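Local coordinates for protein enoyl-CoA hydratase (Mycobacterium thermoresistibile, PDB 3T3W) that probably catalyses the reversible hydration of enoyl-CoA thioesters in lipid metabolism, at residues Ala31-Asn36 and Ile68-Asn73; Met20-Asp25 and Leu49-Ala54. One frame throughout, in Å; residues are numbered along the deposited sequence. Where two conformers were deposited one is given.

Contact 1 (Ala31-Asn36 and Ile68-Asn73)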
# COMPACT_ATOMS: atom_id res chain seq x y z
N ALA F 31 22.10 -28.10 -2.38
CA ALA F 31 23.12 -27.44 -3.21
C ALA F 31 23.85 -26.49 -2.32
O ALA F 31 23.24 -25.57 -1.76
CB ALA F 31 22.47 -26.65 -4.35
N THR F 32 25.16 -26.71 -2.17
CA THR F 32 25.98 -25.81 -1.39
C THR F 32 26.80 -24.92 -2.33
O THR F 32 27.61 -25.44 -3.15
CB THR F 32 26.91 -26.58 -0.45
OG1 THR F 32 26.10 -27.46 0.37
CG2 THR F 32 27.70 -25.61 0.42
N ILE F 33 26.55 -23.62 -2.24
CA ILE F 33 27.21 -22.61 -3.05
C ILE F 33 28.22 -21.91 -2.13
O ILE F 33 27.83 -21.28 -1.14
CB ILE F 33 26.21 -21.56 -3.58
CG1 ILE F 33 25.08 -22.22 -4.39
CG2 ILE F 33 26.93 -20.47 -4.38
CD1 ILE F 33 23.94 -21.30 -4.84
N THR F 34 29.50 -22.01 -2.46
CA THR F 34 30.55 -21.43 -1.66
C THR F 34 31.26 -20.27 -2.36
O THR F 34 31.76 -20.43 -3.48
CB THR F 34 31.61 -22.49 -1.29
OG1 THR F 34 31.01 -23.50 -0.48
CG2 THR F 34 32.78 -21.83 -0.52
N LEU F 35 31.31 -19.11 -1.70
CA LEU F 35 32.14 -17.99 -2.11
C LEU F 35 33.59 -18.36 -1.84
O LEU F 35 33.97 -18.57 -0.71
CB LEU F 35 31.78 -16.72 -1.34
CG LEU F 35 30.31 -16.30 -1.31
CD1 LEU F 35 30.18 -14.99 -0.49
CD2 LEU F 35 29.75 -16.17 -2.72
N ASN F 36 34.37 -18.49 -2.91
CA ASN F 36 35.75 -18.98 -2.80
C ASN F 36 36.74 -17.94 -3.34
O ASN F 36 37.54 -18.23 -4.24
CB ASN F 36 35.90 -20.31 -3.53
CG ASN F 36 37.21 -20.99 -3.22
OD1 ASN F 36 37.75 -20.83 -2.14
ND2 ASN F 36 37.77 -21.70 -4.21
N ILE F 68 18.99 -24.82 -0.71
CA ILE F 68 20.21 -24.14 -1.11
C ILE F 68 20.88 -23.60 0.14
O ILE F 68 20.24 -22.93 0.98
CB ILE F 68 19.91 -22.98 -2.07
CG1 ILE F 68 19.26 -23.55 -3.35
CG2 ILE F 68 21.18 -22.15 -2.34
CD1 ILE F 68 18.59 -22.55 -4.30
N VAL F 69 22.17 -23.88 0.26
CA VAL F 69 23.01 -23.31 1.29
C VAL F 69 24.05 -22.39 0.65
O VAL F 69 24.76 -22.82 -0.26
CB VAL F 69 23.72 -24.40 2.14
CG1 VAL F 69 24.80 -23.76 3.07
CG2 VAL F 69 22.72 -25.22 2.93
N LEU F 70 24.13 -21.14 1.13
CA LEU F 70 25.16 -20.18 0.70
C LEU F 70 26.14 -19.99 1.85
O LEU F 70 25.75 -19.63 2.98
CB LEU F 70 24.55 -18.84 0.33
CG LEU F 70 25.55 -17.73 -0.04
CD1 LEU F 70 26.20 -18.08 -1.39
CD2 LEU F 70 24.78 -16.40 -0.06
N ARG F 71 27.41 -20.26 1.57
CA ARG F 71 28.48 -20.14 2.55
C ARG F 71 29.72 -19.53 1.90
O ARG F 71 29.74 -19.25 0.70
CB ARG F 71 28.80 -21.50 3.17
CG ARG F 71 29.29 -22.55 2.17
CD ARG F 71 29.66 -23.91 2.75
NE ARG F 71 30.74 -23.78 3.71
CZ ARG F 71 32.03 -23.69 3.38
NH1 ARG F 71 32.43 -23.73 2.10
NH2 ARG F 71 32.94 -23.54 4.32
N ALA F 72 30.76 -19.34 2.68
CA ALA F 72 31.95 -18.61 2.22
C ALA F 72 33.20 -19.19 2.88
O ALA F 72 33.19 -19.48 4.09
CB ALA F 72 31.83 -17.14 2.55
N ASN F 73 34.26 -19.35 2.08
CA ASN F 73 35.56 -19.79 2.60
C ASN F 73 36.33 -18.68 3.27
O ASN F 73 36.18 -17.50 2.94
CB ASN F 73 36.40 -20.43 1.52
CG ASN F 73 35.94 -21.84 1.19
OD1 ASN F 73 35.23 -22.50 1.99
ND2 ASN F 73 36.28 -22.30 -0.01

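Contact 2 (Met20-Asp25 and Leu49-Ala54). With EDO (1,2-ethanediol), chain B.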
# COMPACT_ATOMS: atom_id res chain seq x y z
N MET F 20 35.79 -20.27 -11.18
CA MET F 20 36.84 -19.31 -10.85
C MET F 20 36.68 -18.92 -9.40
O MET F 20 37.62 -19.11 -8.62
CB MET F 20 36.78 -18.10 -11.79
CG MET F 20 37.71 -16.95 -11.47
SD MET F 20 39.44 -17.40 -11.75
CE MET F 20 40.24 -15.90 -11.11
N TYR F 21 35.52 -18.38 -9.05
CA TYR F 21 35.31 -17.79 -7.71
C TYR F 21 34.28 -18.53 -6.84
O TYR F 21 34.11 -18.18 -5.66
CB TYR F 21 34.79 -16.37 -7.84
CG TYR F 21 35.73 -15.39 -8.48
CD1 TYR F 21 36.97 -15.15 -7.91
CD2 TYR F 21 35.41 -14.77 -9.66
CE1 TYR F 21 37.85 -14.24 -8.49
CE2 TYR F 21 36.27 -13.87 -10.27
CZ TYR F 21 37.49 -13.59 -9.68
OH TYR F 21 38.34 -12.69 -10.26
N ILE F 22 33.55 -19.45 -7.43
CA ILE F 22 32.39 -20.09 -6.76
C ILE F 22 32.57 -21.61 -6.79
O ILE F 22 32.83 -22.17 -7.88
CB ILE F 22 31.06 -19.74 -7.46
CG1 ILE F 22 30.81 -18.23 -7.46
CG2 ILE F 22 29.87 -20.50 -6.79
CD1 ILE F 22 30.74 -17.58 -6.07
N ASP F 23 32.47 -22.27 -5.64
CA ASP F 23 32.41 -23.72 -5.58
C ASP F 23 30.95 -24.14 -5.47
O ASP F 23 30.16 -23.45 -4.85
CB ASP F 23 33.21 -24.25 -4.39
CG ASP F 23 34.67 -24.33 -4.68
OD1 ASP F 23 35.02 -24.79 -5.79
OD2 ASP F 23 35.48 -23.95 -3.80
N TYR F 24 30.59 -25.25 -6.09
CA TYR F 24 29.20 -25.70 -6.14
C TYR F 24 29.17 -27.20 -5.94
O TYR F 24 29.86 -27.94 -6.65
CB TYR F 24 28.60 -25.34 -7.49
CG TYR F 24 27.17 -25.72 -7.69
CD1 TYR F 24 26.15 -24.91 -7.26
CD2 TYR F 24 26.83 -26.89 -8.36
CE1 TYR F 24 24.83 -25.24 -7.48
CE2 TYR F 24 25.50 -27.24 -8.57
CZ TYR F 24 24.50 -26.41 -8.14
OH TYR F 24 23.19 -26.80 -8.32
N ASP F 25 28.35 -27.66 -5.00
CA ASP F 25 28.26 -29.12 -4.69
C ASP F 25 26.79 -29.44 -4.51
O ASP F 25 26.09 -28.69 -3.83
CB ASP F 25 28.96 -29.45 -3.35
CG ASP F 25 28.64 -30.88 -2.84
OD1 ASP F 25 29.28 -31.77 -3.41
OD2 ASP F 25 27.76 -31.14 -1.92
N LEU F 49 29.94 -12.14 -9.23
CA LEU F 49 28.48 -12.03 -9.14
C LEU F 49 27.78 -12.76 -10.28
O LEU F 49 26.78 -13.45 -10.07
CB LEU F 49 28.09 -10.56 -9.08
CG LEU F 49 28.38 -9.88 -7.74
CD1 LEU F 49 28.20 -8.36 -7.85
CD2 LEU F 49 27.48 -10.44 -6.66
N ASP F 50 28.34 -12.68 -11.49
CA ASP F 50 27.81 -13.49 -12.61
C ASP F 50 27.89 -14.99 -12.33
O ASP F 50 26.95 -15.74 -12.59
CB ASP F 50 28.53 -13.19 -13.93
CG ASP F 50 28.29 -11.79 -14.44
OD1 ASP F 50 27.38 -11.08 -13.98
OD2 ASP F 50 29.10 -11.39 -15.33
N GLU F 51 29.01 -15.42 -11.75
CA GLU F 51 29.21 -16.82 -11.45
C GLU F 51 28.27 -17.29 -10.32
O GLU F 51 27.71 -18.41 -10.34
CB GLU F 51 30.70 -17.04 -11.12
CG GLU F 51 31.12 -18.45 -11.06
CD GLU F 51 32.62 -18.68 -10.79
OE1 GLU F 51 33.41 -17.71 -10.81
OE2 GLU F 51 32.97 -19.86 -10.52
N LEU F 52 28.10 -16.41 -9.34
CA LEU F 52 27.20 -16.70 -8.21
C LEU F 52 25.76 -16.79 -8.72
O LEU F 52 24.99 -17.71 -8.34
CB LEU F 52 27.31 -15.58 -7.17
CG LEU F 52 26.41 -15.64 -5.92
CD1 LEU F 52 26.54 -17.03 -5.23
CD2 LEU F 52 26.69 -14.53 -4.89
N ASP F 53 25.37 -15.86 -9.59
CA ASP F 53 24.03 -15.92 -10.20
C ASP F 53 23.79 -17.23 -10.96
O ASP F 53 22.71 -17.87 -10.87
CB ASP F 53 23.80 -14.73 -11.12
CG ASP F 53 22.37 -14.66 -11.61
OD1 ASP F 53 21.40 -14.67 -10.80
OD2 ASP F 53 22.21 -14.65 -12.83
N ALA F 54 24.81 -17.67 -11.70
CA ALA F 54 24.71 -18.92 -12.43
C ALA F 54 24.50 -20.12 -11.50
O ALA F 54 23.77 -21.05 -11.83
CB ALA F 54 25.96 -19.13 -13.33
C1 EDO B . 41.30 -10.23 -9.54
O1 EDO B . 41.65 -10.08 -8.17
C2 EDO B . 41.54 -11.66 -10.02
O2 EDO B . 40.84 -12.61 -9.18

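Contact 1 (Ala31-Asn36 and Ile68-Asn73)
Ile33 faces Leu70 as a parallel bridge pair, their side chains on the same face of the sheet, where strands 30-35 and 67-72 run together in the core of the crotonase fold, the two ends of a beta-alpha-beta crossover through helix 46-61. Five main-chain hydrogen bonds join them, alternating in direction and all nearly straight: Ile33 N, for example, gives to Val69 O at 2.8 Å. The face bearing Ile33, Leu35, Ile68 and Leu70 is the tightly packed one. Ile33 CD1 touches Ile68 CG2 at 3.8 Å and its CG2 lies 3.9 Å from Leu70 CD1; Leu52 and Ala55 of the crossover helix close over Ile33. Further along, Leu35 CB rests on Ala72 CB.

The other face carries Thr32, Val69, Thr34 and Arg71; Val69 is buried against helix 206-217, while Thr32 and Arg71 are partly exposed, the looser side. Arg71 CG sits between backbone N and carbonyl carbon (chi1 61°), and the chain lies beside Thr34, with CD 3.5 Å from Thr32 CG2. Thr34 OG1 accepts from NH1 near the guanidinium plane, Asn73 OD1 takes a second NH1 bond, and NE forms a salt bridge with Asp207, which together should fix the rotation of the group. At the strand ends the amide planes of Asn36 and Asn73 stand 88° apart: Asn36 OD1 lies in the plane of the Asn73 amide, 3.0 Å from ND2, whereas ND2 sits above the carbonyl plane of Asn36.

Contact 2 (Met20-Asp25 and Leu49-Ala54)
Tyr21 and Glu51 bring two flat groups together, a phenol ring and a carboxylate whose planes are 46° apart. Over the centre of one ring face lies Met20 CG, 3.5 Å above the plane; at the edge, in plane, lies O2 of a 1,2-ethanediol, probably a remnant of the crystallisation liquor, 2.7 Å from and hydrogen-bonded to Tyr21 OH, which also bonds to Asn45. Glu51 OE1 approaches the ring obliquely, 3.7 Å from Tyr21 CD2.

The carboxylate illustrates how one acidic side chain on a helix can gather consecutive backbone amides. Glu51 CG is anti to the backbone N (chi1 -168°) and the chain stays extended beyond it, carrying the carboxylate out to the segment leading into strand 22-27. There OE2 accepts from Met20 N at 2.9 Å and OE1 from Tyr21 N at 2.8 Å, both on the syn side and both 25° out of the carboxylate plane. A weak third bond, from Ile22 N to OE2, is more bent. Three main-chain N-H groups, one of them weakly, thus point at the carboxylate, which would be expected to stabilise its ionised form.

Below this polar grip the contact turns apolar. The Ile22 and Glu51 side chains run past one another in opposite senses, Ile22 CG1 lying 3.6 Å from Glu51 CG, while Ile22 CD1 meets Leu52 CB at 4.1 Å. The edge strand 22-27 is thereby laid against helix 46-61, with Ile22 also packing on Ile33 and Leu35 of strand 30-35, and Leu52 reaching Trp113 of helix 95-115.

From the N terminus, residues 20-25 enter and form most of the edge strand 22-27, which turns back into strand 30-35; helix 46-61 follows, and then strand 67-72. Contact 2 closes the loop from 20-25 to the helix at 49-54, and contact 1 closes the one from 31-36 to 68-73. Their segments alternate along the chain, so the two loops cross. The antiparallel pairing of the first two strands joins the contacts directly, Thr32 N lying 2.8 Å from Asp25 O in a probable hydrogen bond, and Ile33 CG2 packs 3.6 Å from Leu52 CD1. Together they tie strands 22-27, 30-35 and 67-72 into one sheet, with helix 46-61 packed on the face of Ile22 and Ile33.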